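Local structure of esterase (Sinorhizobium meliloti 1021, 4TX1) at residues A[83-97]-A[129-143]. The protein is a carbohydrate acetylesterase of the SGNH hydrolase family that probably removes acetyl groups from its substrates by ester hydrolysis. Residues are numbered along the deposited sequence; the frame is centred on the assembly and turned at random.
Sequences PTVLHTHAPLDLIVF and HDWPTETEEGPEILI
F97 N donates to L142 O at 2.8 Å, nearly straight down the carbonyl, and so joins the middle strand, 94-98, to its neighbour 140-145 in the parallel sheet of this alpha/beta SGNH-hydrolase fold. Neighbouring parallel strands are usually linked by a right-handed crossover through a helix, and here strand 94-98 is followed by helix 112-127 before strand 140-145 returns alongside it. Backbone bonds alternate from E140 N to D93 O, through I95 N to E140 O and L142 N to I95 O, the last with an N-H...O angle of 174°. On one face V96 CG1 lies beside L142 CD1; on the other, the F97 ring meets I141 CG2 through CE2, beneath helix 112-127. At the strand entrance the packing is tight, I95 CD1 standing 3.3 Å from P139 CB.

The connecting loop also returns to helix 78-89. There H87 ND1 and H129 NE2 share a hydrogen bond of 2.9 Å, their rings meeting rim to rim with planes at 61°. The H129 ring lies under L86, carried there by a chi1 of -168° that turns CG away from the backbone N, and L86 CB sits over the ring centre at 4.0 Å. Were H129 an alanine, H87 ND1 would probably lose its imidazole partner and L86 CB the ring face it rests on. Beyond it, D130 forms a salt bridge with R128 of a third subunit. A90 CB touches both W131 CE3 and P132 CD, each 3.5 Å away, while P132 CD also covers one face of the H87 ring, 3.9 Å from its centroid.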
loop_
_atom_site.group_PDB
_atom_site.type_symbol
_atom_site.label_atom_id
_atom_site.label_comp_id
_atom_site.label_asym_id
_atom_site.label_seq_id
_atom_site.Cartn_x
_atom_site.Cartn_y
_atom_site.Cartn_z
ATOM N N PRO A 83 14.361 -4.692 -1.860
ATOM C CA PRO A 83 15.116 -3.798 -0.982
ATOM C C PRO A 83 15.238 -4.255 0.458
ATOM O O PRO A 83 16.308 -4.145 1.042
ATOM C CB PRO A 83 14.384 -2.465 -1.121
ATOM C CG PRO A 83 13.766 -2.505 -2.465
ATOM C CD PRO A 83 13.303 -3.977 -2.594
ATOM N N THR A 84 14.165 -4.765 1.043
ATOM C CA THR A 84 14.160 -5.271 2.388
ATOM C C THR A 84 15.081 -6.477 2.536
ATOM O O THR A 84 15.852 -6.545 3.524
ATOM C CB THR A 84 12.762 -5.674 2.792
ATOM O OG1 THR A 84 11.932 -4.469 2.731
ATOM C CG2 THR A 84 12.707 -6.273 4.195
ATOM N N VAL A 85 15.128 -7.350 1.531
ATOM C CA VAL A 85 16.063 -8.488 1.520
ATOM C C VAL A 85 17.525 -8.057 1.397
ATOM O O VAL A 85 18.406 -8.494 2.161
ATOM C CB VAL A 85 15.629 -9.466 0.450
ATOM C CG1 VAL A 85 16.580 -10.683 0.366
ATOM C CG2 VAL A 85 14.224 -9.977 0.817
ATOM N N LEU A 86 17.774 -7.095 0.512
ATOM C CA LEU A 86 19.158 -6.572 0.357
ATOM C C LEU A 86 19.644 -5.971 1.676
ATOM O O LEU A 86 20.760 -6.164 2.156
ATOM C CB LEU A 86 19.167 -5.535 -0.718
ATOM C CG LEU A 86 18.954 -5.975 -2.154
ATOM C CD1 LEU A 86 18.842 -4.785 -3.106
ATOM C CD2 LEU A 86 19.993 -7.011 -2.716
ATOM N N HIS A 87 18.760 -5.246 2.305
ATOM C CA HIS A 87 19.094 -4.531 3.497
ATOM C C HIS A 87 19.367 -5.455 4.676
ATOM O O HIS A 87 20.238 -5.178 5.478
ATOM C CB HIS A 87 17.986 -3.496 3.857
ATOM C CG HIS A 87 18.505 -2.228 4.479
ATOM N ND1 HIS A 87 19.119 -1.206 3.745
ATOM C CD2 HIS A 87 18.413 -1.798 5.751
ATOM C CE1 HIS A 87 19.417 -0.219 4.582
ATOM N NE2 HIS A 87 18.999 -0.535 5.789
ATOM N N THR A 88 18.600 -6.530 4.777
ATOM C CA THR A 88 18.757 -7.532 5.804
ATOM C C THR A 88 20.098 -8.244 5.688
ATOM O O THR A 88 20.681 -8.703 6.691
ATOM C CB THR A 88 17.653 -8.604 5.573
ATOM O OG1 THR A 88 16.357 -7.976 5.808
ATOM C CG2 THR A 88 17.839 -9.757 6.547
ATOM N N HIS A 89 20.576 -8.431 4.486
ATOM C CA HIS A 89 21.739 -9.327 4.287
ATOM C C HIS A 89 23.029 -8.596 3.923
ATOM O O HIS A 89 24.086 -9.264 3.771
ATOM C CB HIS A 89 21.373 -10.428 3.280
ATOM C CG HIS A 89 20.319 -11.360 3.772
ATOM N ND1 HIS A 89 20.427 -12.063 4.952
ATOM C CD2 HIS A 89 19.066 -11.626 3.285
ATOM C CE1 HIS A 89 19.304 -12.750 5.155
ATOM N NE2 HIS A 89 18.460 -12.491 4.157
ATOM N N ALA A 90 22.927 -7.276 3.720
ATOM C CA ALA A 90 24.070 -6.439 3.381
ATOM C C ALA A 90 25.144 -6.571 4.470
ATOM O O ALA A 90 24.864 -6.667 5.627
ATOM C CB ALA A 90 23.646 -4.977 3.233
ATOM N N PRO A 91 26.403 -6.441 4.070
ATOM C CA PRO A 91 26.929 -6.169 2.757
ATOM C C PRO A 91 27.085 -7.432 1.939
ATOM O O PRO A 91 27.407 -8.492 2.491
ATOM C CB PRO A 91 28.339 -5.588 3.074
ATOM C CG PRO A 91 28.708 -6.237 4.309
ATOM C CD PRO A 91 27.438 -6.306 5.125
ATOM N N LEU A 92 26.801 -7.318 0.639
ATOM C CA LEU A 92 26.808 -8.451 -0.250
ATOM C C LEU A 92 27.904 -8.306 -1.311
ATOM O O LEU A 92 28.075 -7.216 -1.858
ATOM C CB LEU A 92 25.430 -8.599 -0.933
ATOM C CG LEU A 92 24.260 -8.893 0.041
ATOM C CD1 LEU A 92 22.926 -8.563 -0.719
ATOM C CD2 LEU A 92 24.377 -10.327 0.424
ATOM N N ASP A 93 28.529 -9.418 -1.626
ATOM C CA ASP A 93 29.521 -9.502 -2.729
ATOM C C ASP A 93 28.936 -9.900 -4.062
ATOM O O ASP A 93 29.365 -9.412 -5.110
ATOM C CB ASP A 93 30.671 -10.442 -2.326
ATOM C CG ASP A 93 31.384 -9.938 -1.085
ATOM O OD1 ASP A 93 31.962 -8.844 -1.127
ATOM O OD2 ASP A 93 31.223 -10.531 -0.032
ATOM N N LEU A 94 27.841 -10.685 -4.031
ATOM C CA LEU A 94 27.184 -11.142 -5.217
ATOM C C LEU A 94 25.703 -11.391 -4.954
ATOM O O LEU A 94 25.371 -12.021 -3.959
ATOM C CB LEU A 94 27.729 -12.511 -5.652
ATOM C CG LEU A 94 27.244 -13.177 -6.915
ATOM C CD1 LEU A 94 27.446 -12.378 -8.209
ATOM C CD2 LEU A 94 27.889 -14.602 -6.999
ATOM N N ILE A 95 24.902 -10.945 -5.885
ATOM C CA ILE A 95 23.450 -11.283 -5.874
ATOM C C ILE A 95 23.277 -12.193 -7.071
ATOM O O ILE A 95 23.659 -11.824 -8.215
ATOM C CB ILE A 95 22.577 -10.024 -5.978
ATOM C CG1 ILE A 95 22.812 -9.171 -4.705
ATOM C CG2 ILE A 95 21.108 -10.496 -6.126
ATOM C CD1 ILE A 95 23.753 -8.077 -4.767
ATOM N N VAL A 96 22.681 -13.357 -6.855
ATOM C CA VAL A 96 22.313 -14.287 -7.920
ATOM C C VAL A 96 20.787 -14.320 -8.081
ATOM O O VAL A 96 20.111 -14.717 -7.118
ATOM C CB VAL A 96 22.803 -15.731 -7.593
ATOM C CG1 VAL A 96 22.505 -16.675 -8.807
ATOM C CG2 VAL A 96 24.325 -15.624 -7.252
ATOM N N PHE A 97 20.288 -13.945 -9.243
ATOM C CA PHE A 97 18.852 -13.969 -9.535
ATOM C C PHE A 97 18.512 -15.219 -10.330
ATOM O O PHE A 97 19.170 -15.549 -11.326
ATOM C CB PHE A 97 18.416 -12.788 -10.354
ATOM C CG PHE A 97 18.502 -11.453 -9.623
ATOM C CD1 PHE A 97 17.700 -11.224 -8.520
ATOM C CD2 PHE A 97 19.324 -10.432 -10.036
ATOM C CE1 PHE A 97 17.716 -10.042 -7.875
ATOM C CE2 PHE A 97 19.345 -9.199 -9.431
ATOM C CZ PHE A 97 18.577 -9.013 -8.281
ATOM N N HIS A 129 20.636 0.634 -4.306
ATOM C CA HIS A 129 20.257 0.405 -2.941
ATOM C C HIS A 129 21.027 1.287 -1.992
ATOM O O HIS A 129 22.257 1.418 -2.152
ATOM C CB HIS A 129 20.429 -1.095 -2.549
ATOM C CG HIS A 129 19.781 -1.396 -1.237
ATOM N ND1 HIS A 129 18.417 -1.521 -1.107
ATOM C CD2 HIS A 129 20.281 -1.444 0.025
ATOM C CE1 HIS A 129 18.108 -1.664 0.169
ATOM N NE2 HIS A 129 19.214 -1.585 0.893
ATOM N N ASP A 130 20.368 1.822 -0.969
ATOM C CA ASP A 130 21.016 2.599 0.088
ATOM C C ASP A 130 21.449 1.690 1.219
ATOM O O ASP A 130 20.731 1.417 2.167
ATOM C CB ASP A 130 20.080 3.715 0.589
ATOM C CG ASP A 130 20.796 4.710 1.506
ATOM O OD1 ASP A 130 22.027 4.938 1.304
ATOM O OD2 ASP A 130 20.120 5.267 2.388
ATOM N N TRP A 131 22.668 1.190 1.078
ATOM C CA TRP A 131 23.166 0.148 1.921
ATOM C C TRP A 131 23.228 0.588 3.416
ATOM O O TRP A 131 23.382 1.748 3.672
ATOM C CB TRP A 131 24.535 -0.320 1.413
ATOM C CG TRP A 131 24.489 -0.817 0.035
ATOM C CD1 TRP A 131 24.950 -0.206 -1.071
ATOM C CD2 TRP A 131 23.942 -2.056 -0.387
ATOM N NE1 TRP A 131 24.718 -0.966 -2.175
ATOM C CE2 TRP A 131 24.096 -2.117 -1.783
ATOM C CE3 TRP A 131 23.338 -3.114 0.266
ATOM C CZ2 TRP A 131 23.644 -3.182 -2.545
ATOM C CZ3 TRP A 131 22.889 -4.181 -0.497
ATOM C CH2 TRP A 131 23.089 -4.217 -1.892
ATOM N N PRO A 132 23.095 -0.346 4.360
ATOM C CA PRO A 132 22.943 0.022 5.768
ATOM C C PRO A 132 24.166 0.606 6.428
ATOM O O PRO A 132 24.014 1.248 7.522
ATOM C CB PRO A 132 22.644 -1.284 6.470
ATOM C CG PRO A 132 22.870 -2.332 5.496
ATOM C CD PRO A 132 22.721 -1.752 4.135
ATOM N N THR A 133 25.312 0.261 5.936
ATOM C CA THR A 133 26.502 0.795 6.483
ATOM C C THR A 133 27.314 1.171 5.313
ATOM O O THR A 133 27.205 0.587 4.264
ATOM C CB THR A 133 27.274 -0.169 7.402
ATOM O OG1 THR A 133 27.570 -1.380 6.729
ATOM C CG2 THR A 133 26.462 -0.438 8.654
ATOM N N GLU A 134 28.165 2.199 5.418
ATOM C CA GLU A 134 28.953 2.713 4.250
ATOM C C GLU A 134 29.658 1.615 3.479
ATOM O O GLU A 134 30.155 0.698 4.053
ATOM C CB GLU A 134 29.987 3.806 4.622
ATOM C CG GLU A 134 30.941 4.159 3.467
ATOM C CD GLU A 134 32.121 5.099 3.796
ATOM O OE1 GLU A 134 32.052 6.281 3.377
ATOM O OE2 GLU A 134 33.113 4.656 4.427
ATOM N N THR A 135 29.722 1.737 2.166
ATOM C CA THR A 135 29.951 0.544 1.354
ATOM C C THR A 135 31.282 0.150 0.642
ATOM O O THR A 135 31.852 -0.833 1.079
ATOM C CB THR A 135 28.618 0.063 0.706
ATOM O OG1 THR A 135 28.173 -1.075 1.431
ATOM C CG2 THR A 135 28.726 -0.283 -0.728
ATOM N N GLU A 136 31.893 0.893 -0.289
ATOM C CA GLU A 136 31.345 1.721 -1.352
ATOM C C GLU A 136 31.257 0.947 -2.659
ATOM O O GLU A 136 30.734 1.442 -3.656
ATOM C CB GLU A 136 32.280 2.885 -1.636
ATOM C CG GLU A 136 31.848 3.755 -2.807
ATOM C CD GLU A 136 32.965 4.033 -3.793
ATOM O OE1 GLU A 136 34.159 3.924 -3.408
ATOM O OE2 GLU A 136 32.650 4.364 -4.950
ATOM N N GLU A 137 31.812 -0.263 -2.612
ATOM C CA GLU A 137 31.907 -1.239 -3.699
ATOM C C GLU A 137 30.637 -1.985 -3.909
ATOM O O GLU A 137 30.298 -2.756 -3.055
ATOM C CB GLU A 137 32.950 -2.279 -3.300
ATOM C CG GLU A 137 34.257 -2.130 -4.027
ATOM C CD GLU A 137 34.888 -0.756 -3.826
ATOM O OE1 GLU A 137 36.111 -0.625 -4.055
ATOM O OE2 GLU A 137 34.185 0.184 -3.434
ATOM N N GLY A 138 29.937 -1.705 -5.010
ATOM C CA GLY A 138 28.813 -2.431 -5.516
ATOM C C GLY A 138 28.953 -3.949 -5.594
ATOM O O GLY A 138 29.982 -4.487 -5.903
ATOM N N PRO A 139 27.890 -4.652 -5.261
ATOM C CA PRO A 139 27.938 -6.089 -5.438
ATOM C C PRO A 139 27.956 -6.446 -6.918
ATOM O O PRO A 139 27.447 -5.705 -7.762
ATOM C CB PRO A 139 26.656 -6.592 -4.792
ATOM C CG PRO A 139 25.932 -5.427 -4.277
ATOM C CD PRO A 139 26.887 -4.281 -4.246
ATOM N N GLU A 140 28.548 -7.596 -7.220
ATOM C CA GLU A 140 28.411 -8.178 -8.527
ATOM C C GLU A 140 27.004 -8.794 -8.639
ATOM O O GLU A 140 26.388 -9.117 -7.630
ATOM C CB GLU A 140 29.439 -9.301 -8.695
ATOM C CG GLU A 140 30.863 -8.789 -8.626
ATOM C CD GLU A 140 31.206 -7.942 -9.827
ATOM O OE1 GLU A 140 30.767 -8.277 -10.968
ATOM O OE2 GLU A 140 31.930 -6.926 -9.634
ATOM N N ILE A 141 26.538 -8.923 -9.856
ATOM C CA ILE A 141 25.199 -9.506 -10.121
ATOM C C ILE A 141 25.277 -10.593 -11.180
ATOM O O ILE A 141 25.845 -10.378 -12.283
ATOM C CB ILE A 141 24.261 -8.391 -10.595
ATOM C CG1 ILE A 141 24.091 -7.310 -9.514
ATOM C CG2 ILE A 141 22.845 -8.953 -10.821
ATOM C CD1 ILE A 141 23.290 -6.077 -9.991
ATOM N N LEU A 142 24.695 -11.736 -10.870
ATOM C CA LEU A 142 24.574 -12.871 -11.777
ATOM C C LEU A 142 23.094 -13.102 -12.110
ATOM O O LEU A 142 22.325 -13.461 -11.168
ATOM C CB LEU A 142 25.139 -14.084 -11.147
ATOM C CG LEU A 142 25.502 -15.336 -11.914
ATOM C CD1 LEU A 142 25.706 -16.641 -11.169
ATOM C CD2 LEU A 142 25.514 -15.269 -13.462
ATOM N N ILE A 143 22.768 -13.051 -13.386
ATOM C CA ILE A 143 21.427 -13.303 -13.898
ATOM C C ILE A 143 21.385 -14.763 -14.367
ATOM O O ILE A 143 22.102 -15.151 -15.278
ATOM C CB ILE A 143 21.012 -12.386 -15.020
ATOM C CG1 ILE A 143 21.014 -10.949 -14.483
ATOM C CG2 ILE A 143 19.651 -12.778 -15.606
ATOM C CD1 ILE A 143 20.905 -9.849 -15.508
HETATM O O HOH W 1 29.203 -4.638 -1.539
#